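PDB 4G2C: DyP2 from Amycolatopsis sp. ATCC 39116, which probably catalyses the peroxide-dependent oxidation of dyes and related substrates, as a haem-containing dye-decolorizing peroxidase from a lignin-reactive bacterium. Local coordinates for residues M373-Q378 with L403-F408; V272-E277 with V474-G479. All blocks are in the same frame, centred on the assembly; numbering follows the deposited sequence.

Contact 1 (M373-Q378 with L403-F408); sequences MARRGQ and LLFMAF. With HEM (protoporphyrin IX containing Fe), chain C; ACT (acetate ion), chain O; ACT (acetate ion), chain X.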
loop_
_atom_site.group_PDB
_atom_site.type_symbol
_atom_site.label_atom_id
_atom_site.label_comp_id
_atom_site.label_asym_id
_atom_site.label_seq_id
_atom_site.Cartn_x
_atom_site.Cartn_y
_atom_site.Cartn_z
ATOM N N MET A 373 3.261 6.381 4.258
ATOM C CA MET A 373 1.847 6.090 4.324
ATOM C C MET A 373 1.546 4.642 4.701
ATOM O O MET A 373 2.375 3.762 4.541
ATOM C CB MET A 373 1.203 6.431 2.976
ATOM C CG MET A 373 1.308 5.310 1.974
ATOM S SD MET A 373 1.250 5.871 0.284
ATOM C CE MET A 373 2.787 6.796 0.169
ATOM N N ALA A 374 0.334 4.424 5.199
ATOM C CA ALA A 374 -0.192 3.101 5.482
ATOM C C ALA A 374 -0.600 2.351 4.203
ATOM O O ALA A 374 -1.542 2.745 3.520
ATOM C CB ALA A 374 -1.389 3.228 6.384
ATOM N N ARG A 375 0.093 1.259 3.904
ATOM C CA ARG A 375 -0.222 0.442 2.738
ATOM C C ARG A 375 -1.107 -0.724 3.176
ATOM O O ARG A 375 -0.838 -1.369 4.197
ATOM C CB ARG A 375 1.063 -0.077 2.085
ATOM C CG ARG A 375 2.012 1.018 1.548
ATOM C CD ARG A 375 3.319 0.410 0.952
ATOM N NE ARG A 375 4.160 -0.135 2.022
ATOM C CZ ARG A 375 4.777 -1.311 2.003
ATOM N NH1 ARG A 375 4.696 -2.111 0.935
ATOM N NH2 ARG A 375 5.487 -1.679 3.065
ATOM N N ARG A 376 -2.157 -0.993 2.404
ATOM C CA ARG A 376 -3.114 -2.043 2.745
ATOM C C ARG A 376 -3.494 -2.853 1.514
ATOM O O ARG A 376 -4.638 -3.290 1.391
ATOM C CB ARG A 376 -4.386 -1.414 3.325
ATOM C CG ARG A 376 -4.147 -0.505 4.520
ATOM C CD ARG A 376 -3.890 -1.322 5.780
ATOM N NE ARG A 376 -3.791 -0.460 6.951
ATOM C CZ ARG A 376 -2.648 -0.122 7.546
ATOM N NH1 ARG A 376 -1.493 -0.594 7.084
ATOM N NH2 ARG A 376 -2.661 0.682 8.608
ATOM N N GLY A 377 -2.542 -3.046 0.602
ATOM C CA GLY A 377 -2.811 -3.699 -0.666
ATOM C C GLY A 377 -3.035 -5.193 -0.550
ATOM O O GLY A 377 -2.776 -5.797 0.489
ATOM N N GLN A 378 -3.545 -5.797 -1.618
ATOM C CA GLN A 378 -3.644 -7.250 -1.674
ATOM C C GLN A 378 -3.372 -7.696 -3.098
ATOM O O GLN A 378 -3.770 -7.015 -4.054
ATOM C CB GLN A 378 -5.014 -7.735 -1.186
ATOM C CG GLN A 378 -5.166 -9.256 -1.058
ATOM C CD GLN A 378 -4.071 -9.907 -0.236
ATOM O OE1 GLN A 378 -2.943 -10.052 -0.700
ATOM N NE2 GLN A 378 -4.399 -10.307 0.988
ATOM N N LEU A 403 -0.984 -6.538 -8.312
ATOM C CA LEU A 403 -1.296 -5.971 -7.011
ATOM C C LEU A 403 -2.486 -5.035 -7.031
ATOM O O LEU A 403 -2.536 -4.084 -7.810
ATOM C CB LEU A 403 -0.073 -5.246 -6.412
ATOM C CG LEU A 403 -0.233 -4.585 -5.025
ATOM C CD1 LEU A 403 -0.432 -5.621 -3.909
ATOM C CD2 LEU A 403 0.979 -3.692 -4.705
ATOM N N LEU A 404 -3.436 -5.300 -6.141
ATOM C CA LEU A 404 -4.475 -4.335 -5.865
ATOM C C LEU A 404 -3.849 -3.362 -4.866
ATOM O O LEU A 404 -3.927 -3.569 -3.661
ATOM C CB LEU A 404 -5.730 -5.011 -5.293
ATOM C CG LEU A 404 -6.523 -6.013 -6.150
ATOM C CD1 LEU A 404 -7.730 -6.534 -5.374
ATOM C CD2 LEU A 404 -6.982 -5.411 -7.463
ATOM N N PHE A 405 -3.172 -2.334 -5.366
ATOM C CA PHE A 405 -2.504 -1.403 -4.464
ATOM C C PHE A 405 -3.530 -0.585 -3.692
ATOM O O PHE A 405 -4.428 0.013 -4.277
ATOM C CB PHE A 405 -1.535 -0.482 -5.218
ATOM C CG PHE A 405 -0.859 0.539 -4.326
ATOM C CD1 PHE A 405 0.295 0.214 -3.625
ATOM C CD2 PHE A 405 -1.401 1.809 -4.166
ATOM C CE1 PHE A 405 0.909 1.137 -2.792
ATOM C CE2 PHE A 405 -0.792 2.742 -3.337
ATOM C CZ PHE A 405 0.369 2.408 -2.650
ATOM N N MET A 406 -3.415 -0.568 -2.373
ATOM C CA MET A 406 -4.315 0.243 -1.549
ATOM C C MET A 406 -3.532 0.972 -0.467
ATOM O O MET A 406 -2.564 0.425 0.059
ATOM C CB MET A 406 -5.409 -0.640 -0.936
ATOM C CG MET A 406 -6.346 -1.228 -1.986
ATOM S SD MET A 406 -7.644 -2.259 -1.308
ATOM C CE MET A 406 -6.814 -3.852 -1.385
ATOM N N ALA A 407 -3.941 2.201 -0.139
ATOM C CA ALA A 407 -3.290 2.971 0.930
ATOM C C ALA A 407 -4.221 4.024 1.518
ATOM O O ALA A 407 -5.072 4.564 0.821
ATOM C CB ALA A 407 -2.010 3.626 0.424
ATOM N N PHE A 408 -4.059 4.297 2.811
ATOM C CA PHE A 408 -4.739 5.408 3.451
ATOM C C PHE A 408 -3.763 6.570 3.595
ATOM O O PHE A 408 -2.608 6.367 3.980
ATOM C CB PHE A 408 -5.296 4.996 4.813
ATOM C CG PHE A 408 -6.487 4.088 4.725
ATOM C CD1 PHE A 408 -7.704 4.565 4.250
ATOM C CD2 PHE A 408 -6.392 2.760 5.098
ATOM C CE1 PHE A 408 -8.814 3.736 4.156
ATOM C CE2 PHE A 408 -7.491 1.929 5.012
ATOM C CZ PHE A 408 -8.714 2.420 4.538
HETATM C CHA HEM C . 7.804 -1.714 0.106
HETATM C CHB HEM C . 6.727 -4.213 -3.922
HETATM C CHC HEM C . 3.798 -0.642 -5.426
HETATM C CHD HEM C . 5.483 2.133 -1.837
HETATM C C1A HEM C . 7.757 -2.710 -0.840
HETATM C C2A HEM C . 8.442 -3.982 -0.750
HETATM C C3A HEM C . 8.137 -4.666 -1.860
HETATM C C4A HEM C . 7.254 -3.858 -2.684
HETATM C CMA HEM C . 8.629 -6.077 -2.224
HETATM C CAA HEM C . 9.347 -4.430 0.432
HETATM C CBA HEM C . 8.474 -5.022 1.543
HETATM C CGA HEM C . 7.938 -3.958 2.473
HETATM O O1A HEM C . 8.721 -3.163 3.026
HETATM O O2A HEM C . 6.709 -3.889 2.679
HETATM C C1B HEM C . 5.846 -3.481 -4.704
HETATM C C2B HEM C . 5.241 -3.873 -5.976
HETATM C C3B HEM C . 4.432 -2.871 -6.374
HETATM C C4B HEM C . 4.479 -1.831 -5.376
HETATM C CMB HEM C . 5.521 -5.202 -6.722
HETATM C CAB HEM C . 3.542 -2.774 -7.634
HETATM C CBB HEM C . 3.173 -3.870 -8.300
HETATM C C1C HEM C . 4.062 0.448 -4.627
HETATM C C2C HEM C . 3.583 1.803 -4.848
HETATM C C3C HEM C . 4.041 2.562 -3.838
HETATM C C4C HEM C . 4.822 1.712 -2.962
HETATM C CMC HEM C . 2.671 2.265 -6.020
HETATM C CAC HEM C . 3.837 4.083 -3.636
HETATM C CBC HEM C . 3.511 4.888 -4.660
HETATM C C1D HEM C . 6.206 1.351 -0.962
HETATM C C2D HEM C . 6.679 1.803 0.320
HETATM C C3D HEM C . 7.379 0.590 0.913
HETATM C C4D HEM C . 7.282 -0.455 -0.057
HETATM C CMD HEM C . 6.491 3.198 0.942
HETATM C CAD HEM C . 8.093 0.487 2.245
HETATM C CBD HEM C . 9.403 1.214 2.022
HETATM C CGD HEM C . 10.049 1.248 3.379
HETATM O O1D HEM C . 9.403 1.775 4.322
HETATM O O2D HEM C . 11.178 0.702 3.502
HETATM N NA HEM C . 7.041 -2.669 -2.014
HETATM N NB HEM C . 5.348 -2.233 -4.380
HETATM N NC HEM C . 4.818 0.430 -3.465
HETATM N ND HEM C . 6.582 0.025 -1.140
HETATM FE FE HEM C . 6.097 -1.108 -2.890
HETATM C C ACT O . 0.934 -4.225 0.837
HETATM O O ACT O . 0.872 -3.924 2.056
HETATM O OXT ACT O . 0.751 -3.302 -0.001
HETATM C CH3 ACT O . 1.208 -5.632 0.401
HETATM C C ACT X . -0.264 -1.827 10.711
HETATM O O ACT X . -1.161 -2.400 10.051
HETATM O OXT ACT X . -0.212 -0.573 10.610
HETATM C CH3 ACT X . 0.687 -2.607 11.574
HETATM O O HOH W 1 -1.099 6.976 6.139
#
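The carbonyl oxygen of A374 takes a hydrogen bond from F408 N over 3.0 Å and a bent, weaker C-H contact from A407 CA at 3.1 Å. This is one end of an antiparallel ladder in the sheet beside the haem. At its other end Q378 and L404 form a hydrogen-bonded pair, with L404 N to Q378 O at 2.7 Å. Between them R376 N meets M406 O almost straight (178°), whereas R376 O turns to R64. R375 reaches from the ladder to the haem; it bends at chi3 (-70°), and haem C4D lies under one face of its guanidinium, off toward the rim of that group. Propionate oxygen O2A lies in the guanidinium plane, 2.6 Å from R375 NH2, which also serves S222 O, so the group is fixed both flat and in rotation. F405 touches the haem as well, its CE1 3.4 Å from haem C2C. R376 points elsewhere, held by N57 and I58, and its CG approaches the F408 ring. M406, bent at chi3 (-91°), brings CE back to 3.6 Å from R376 O.

Contact 2 (V272-E277 with V474-G479); sequences VFRKLE and VTMKGG. With HEM (protoporphyrin IX containing Fe), chain C.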
loop_
_atom_site.group_PDB
_atom_site.type_symbol
_atom_site.label_atom_id
_atom_site.label_comp_id
_atom_site.label_asym_id
_atom_site.label_seq_id
_atom_site.Cartn_x
_atom_site.Cartn_y
_atom_site.Cartn_z
ATOM N N VAL A 272 -6.474 5.322 -1.624
ATOM C CA VAL A 272 -6.029 5.127 -3.005
ATOM C C VAL A 272 -6.290 3.690 -3.384
ATOM O O VAL A 272 -5.856 2.791 -2.674
ATOM C CB VAL A 272 -4.504 5.335 -3.173
ATOM C CG1 VAL A 272 -4.138 5.429 -4.660
ATOM C CG2 VAL A 272 -4.029 6.552 -2.423
ATOM N N PHE A 273 -7.006 3.471 -4.486
ATOM C CA PHE A 273 -7.092 2.139 -5.098
ATOM C C PHE A 273 -6.510 2.190 -6.508
ATOM O O PHE A 273 -6.944 3.000 -7.332
ATOM C CB PHE A 273 -8.542 1.624 -5.147
ATOM C CG PHE A 273 -8.656 0.208 -5.639
ATOM C CD1 PHE A 273 -8.496 -0.086 -6.985
ATOM C CD2 PHE A 273 -8.886 -0.836 -4.756
ATOM C CE1 PHE A 273 -8.572 -1.400 -7.446
ATOM C CE2 PHE A 273 -8.967 -2.149 -5.207
ATOM C CZ PHE A 273 -8.810 -2.426 -6.553
ATOM N N ARG A 274 -5.510 1.350 -6.777
ATOM C CA ARG A 274 -4.903 1.255 -8.111
ATOM C C ARG A 274 -4.612 -0.215 -8.462
ATOM O O ARG A 274 -3.876 -0.896 -7.740
ATOM C CB ARG A 274 -3.587 2.040 -8.170
ATOM C CG ARG A 274 -3.694 3.539 -8.415
ATOM C CD ARG A 274 -2.404 4.273 -7.995
ATOM N NE ARG A 274 -1.315 4.143 -8.970
ATOM C CZ ARG A 274 -1.204 4.922 -10.043
ATOM N NH1 ARG A 274 -2.109 5.862 -10.253
ATOM N NH2 ARG A 274 -0.202 4.771 -10.903
ATOM N N LYS A 275 -5.172 -0.696 -9.574
ATOM C CA LYS A 275 -4.936 -2.072 -10.023
ATOM C C LYS A 275 -3.665 -2.090 -10.846
ATOM O O LYS A 275 -3.584 -1.436 -11.895
ATOM C CB LYS A 275 -6.111 -2.590 -10.867
ATOM C CG LYS A 275 -6.086 -4.094 -11.140
ATOM C CD LYS A 275 -7.195 -4.496 -12.106
ATOM C CE LYS A 275 -7.262 -6.013 -12.295
ATOM N NZ LYS A 275 -8.461 -6.471 -13.060
ATOM N N LEU A 276 -2.664 -2.819 -10.353
ATOM C CA LEU A 276 -1.338 -2.815 -10.959
ATOM C C LEU A 276 -1.013 -4.212 -11.457
ATOM O O LEU A 276 -0.855 -5.149 -10.673
ATOM C CB LEU A 276 -0.278 -2.356 -9.943
ATOM C CG LEU A 276 -0.578 -1.022 -9.253
ATOM C CD1 LEU A 276 0.439 -0.706 -8.156
ATOM C CD2 LEU A 276 -0.634 0.122 -10.263
ATOM N N GLU A 277 -0.914 -4.351 -12.766
ATOM C CA GLU A 277 -0.605 -5.646 -13.337
ATOM C C GLU A 277 0.892 -5.890 -13.297
ATOM O O GLU A 277 1.691 -5.010 -13.632
ATOM C CB GLU A 277 -1.126 -5.751 -14.772
ATOM C CG GLU A 277 -1.129 -7.186 -15.302
ATOM C CD GLU A 277 -1.590 -7.259 -16.740
ATOM O OE1 GLU A 277 -0.827 -6.825 -17.629
ATOM O OE2 GLU A 277 -2.715 -7.743 -16.977
ATOM N N VAL A 474 5.391 -3.346 -14.446
ATOM C CA VAL A 474 4.165 -3.055 -13.718
ATOM C C VAL A 474 3.299 -2.085 -14.512
ATOM O O VAL A 474 3.765 -1.022 -14.940
ATOM C CB VAL A 474 4.465 -2.496 -12.315
ATOM C CG1 VAL A 474 3.202 -1.906 -11.678
ATOM C CG2 VAL A 474 5.101 -3.592 -11.430
ATOM N N THR A 475 2.042 -2.457 -14.723
ATOM C CA THR A 475 1.139 -1.625 -15.512
ATOM C C THR A 475 -0.111 -1.215 -14.749
ATOM O O THR A 475 -0.861 -2.061 -14.259
ATOM C CB THR A 475 0.697 -2.341 -16.818
ATOM O OG1 THR A 475 1.848 -2.838 -17.510
ATOM C CG2 THR A 475 -0.067 -1.382 -17.733
ATOM N N MET A 476 -0.336 0.092 -14.670
ATOM C CA MET A 476 -1.532 0.646 -14.035
ATOM C C MET A 476 -2.751 0.380 -14.923
ATOM O O MET A 476 -2.804 0.848 -16.067
ATOM C CB MET A 476 -1.338 2.155 -13.811
ATOM C CG MET A 476 -2.604 2.986 -13.617
ATOM S SD MET A 476 -3.484 2.508 -12.131
ATOM C CE MET A 476 -4.631 3.878 -11.973
ATOM N N LYS A 477 -3.723 -0.365 -14.394
ATOM C CA LYS A 477 -4.888 -0.798 -15.180
ATOM C C LYS A 477 -6.137 0.029 -14.896
ATOM O O LYS A 477 -7.180 -0.185 -15.513
ATOM C CB LYS A 477 -5.210 -2.273 -14.907
ATOM C CG LYS A 477 -4.072 -3.224 -15.189
ATOM C CD LYS A 477 -3.635 -3.154 -16.645
ATOM C CE LYS A 477 -4.658 -3.797 -17.568
ATOM N NZ LYS A 477 -4.098 -3.940 -18.947
ATOM N N GLY A 478 -6.035 0.950 -13.944
ATOM C CA GLY A 478 -7.167 1.768 -13.550
ATOM C C GLY A 478 -7.264 1.856 -12.036
ATOM O O GLY A 478 -6.786 0.975 -11.316
ATOM N N GLY A 479 -7.897 2.916 -11.546
ATOM C CA GLY A 479 -7.996 3.139 -10.115
ATOM C C GLY A 479 -8.806 4.374 -9.821
ATOM O O GLY A 479 -9.256 5.041 -10.759
HETATM C CHA HEM C . 7.804 -1.714 0.106
HETATM C CHB HEM C . 6.727 -4.213 -3.922
HETATM C CHC HEM C . 3.798 -0.642 -5.426
HETATM C CHD HEM C . 5.483 2.133 -1.837
HETATM C C1A HEM C . 7.757 -2.710 -0.840
HETATM C C2A HEM C . 8.442 -3.982 -0.750
HETATM C C3A HEM C . 8.137 -4.666 -1.860
HETATM C C4A HEM C . 7.254 -3.858 -2.684
HETATM C CMA HEM C . 8.629 -6.077 -2.224
HETATM C CAA HEM C . 9.347 -4.430 0.432
HETATM C CBA HEM C . 8.474 -5.022 1.543
HETATM C CGA HEM C . 7.938 -3.958 2.473
HETATM O O1A HEM C . 8.721 -3.163 3.026
HETATM O O2A HEM C . 6.709 -3.889 2.679
HETATM C C1B HEM C . 5.846 -3.481 -4.704
HETATM C C2B HEM C . 5.241 -3.873 -5.976
HETATM C C3B HEM C . 4.432 -2.871 -6.374
HETATM C C4B HEM C . 4.479 -1.831 -5.376
HETATM C CMB HEM C . 5.521 -5.202 -6.722
HETATM C CAB HEM C . 3.542 -2.774 -7.634
HETATM C CBB HEM C . 3.173 -3.870 -8.300
HETATM C C1C HEM C . 4.062 0.448 -4.627
HETATM C C2C HEM C . 3.583 1.803 -4.848
HETATM C C3C HEM C . 4.041 2.562 -3.838
HETATM C C4C HEM C . 4.822 1.712 -2.962
HETATM C CMC HEM C . 2.671 2.265 -6.020
HETATM C CAC HEM C . 3.837 4.083 -3.636
HETATM C CBC HEM C . 3.511 4.888 -4.660
HETATM C C1D HEM C . 6.206 1.351 -0.962
HETATM C C2D HEM C . 6.679 1.803 0.320
HETATM C C3D HEM C . 7.379 0.590 0.913
HETATM C C4D HEM C . 7.282 -0.455 -0.057
HETATM C CMD HEM C . 6.491 3.198 0.942
HETATM C CAD HEM C . 8.093 0.487 2.245
HETATM C CBD HEM C . 9.403 1.214 2.022
HETATM C CGD HEM C . 10.049 1.248 3.379
HETATM O O1D HEM C . 9.403 1.775 4.322
HETATM O O2D HEM C . 11.178 0.702 3.502
HETATM N NA HEM C . 7.041 -2.669 -2.014
HETATM N NB HEM C . 5.348 -2.233 -4.380
HETATM N NC HEM C . 4.818 0.430 -3.465
HETATM N ND HEM C . 6.582 0.025 -1.140
HETATM FE FE HEM C . 6.097 -1.108 -2.890
HETATM O O HOH W 2 2.626 -5.232 -16.628
HETATM O O HOH W 3 -1.041 -5.022 -20.053
#
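M476 lays its thioether across R274, the two side chains crossing at about a right angle. M476 SD stands 3.9 Å above the centre of the guanidinium, and M476 CE meets R274 NH1 at 3.6 Å. Bends in both chains make this possible, at chi3 of R274 (78°) and chi2 of M476 (64°). On the same side of the sheet L276 CD2 packs on M476, while L276 CB touches V474 CG1 at 3.9 Å. L276 and V474 both reach a haem vinyl group, L276 CD1 lying 3.8 Å from haem CAB and V474 CG2 3.7 Å from haem CBB. Across the sheet E277 CB rests on K477 CG, and a water donates to E277 OE1 and weakly accepts from K477 NZ.

The backbone sets these positions. E277 and T475 exchange two hydrogen bonds, K477 N gives a 2.7 Å bond to K275 O, and G478 O receives K275 N at 2.9 Å. A side chain on G479 would run into F273 O. Further out, D150 forms a salt bridge with R274 NH2, E157 and E199 hold K275 NZ, and D400 N binds E277 OE2. A leucine in place of R274 would probably leave D150 without its charged mate and M476 SD without the flat face it covers. Because L276 pairs with M476 but R274 with G479, K477 and G478 together stand opposite K275, the extra residue that defines a beta bulge, here in an antiparallel pair flanking the haem pocket.

Contacts 1 and 2 lie in one antiparallel sheet, their centres 11 Å apart. In it 374-380 pairs with 402-409, which pairs with 267-278, which in turn pairs with 474-484 (the short strand 255-256 also joins 267-278), so contact 1 and contact 2 are linked through 402-409 and 267-278. These two strands are probably hydrogen-bonded to each other, L403 N to L276 O and F405 N to R274 O, and F405 CB packs on L276 CD1. Along the chain 272-277 comes first and 474-479 last, with both segments of contact 1 nested inside that long loop. The haem touches both contacts, so strands distant in sequence are brought together as one wall of its pocket.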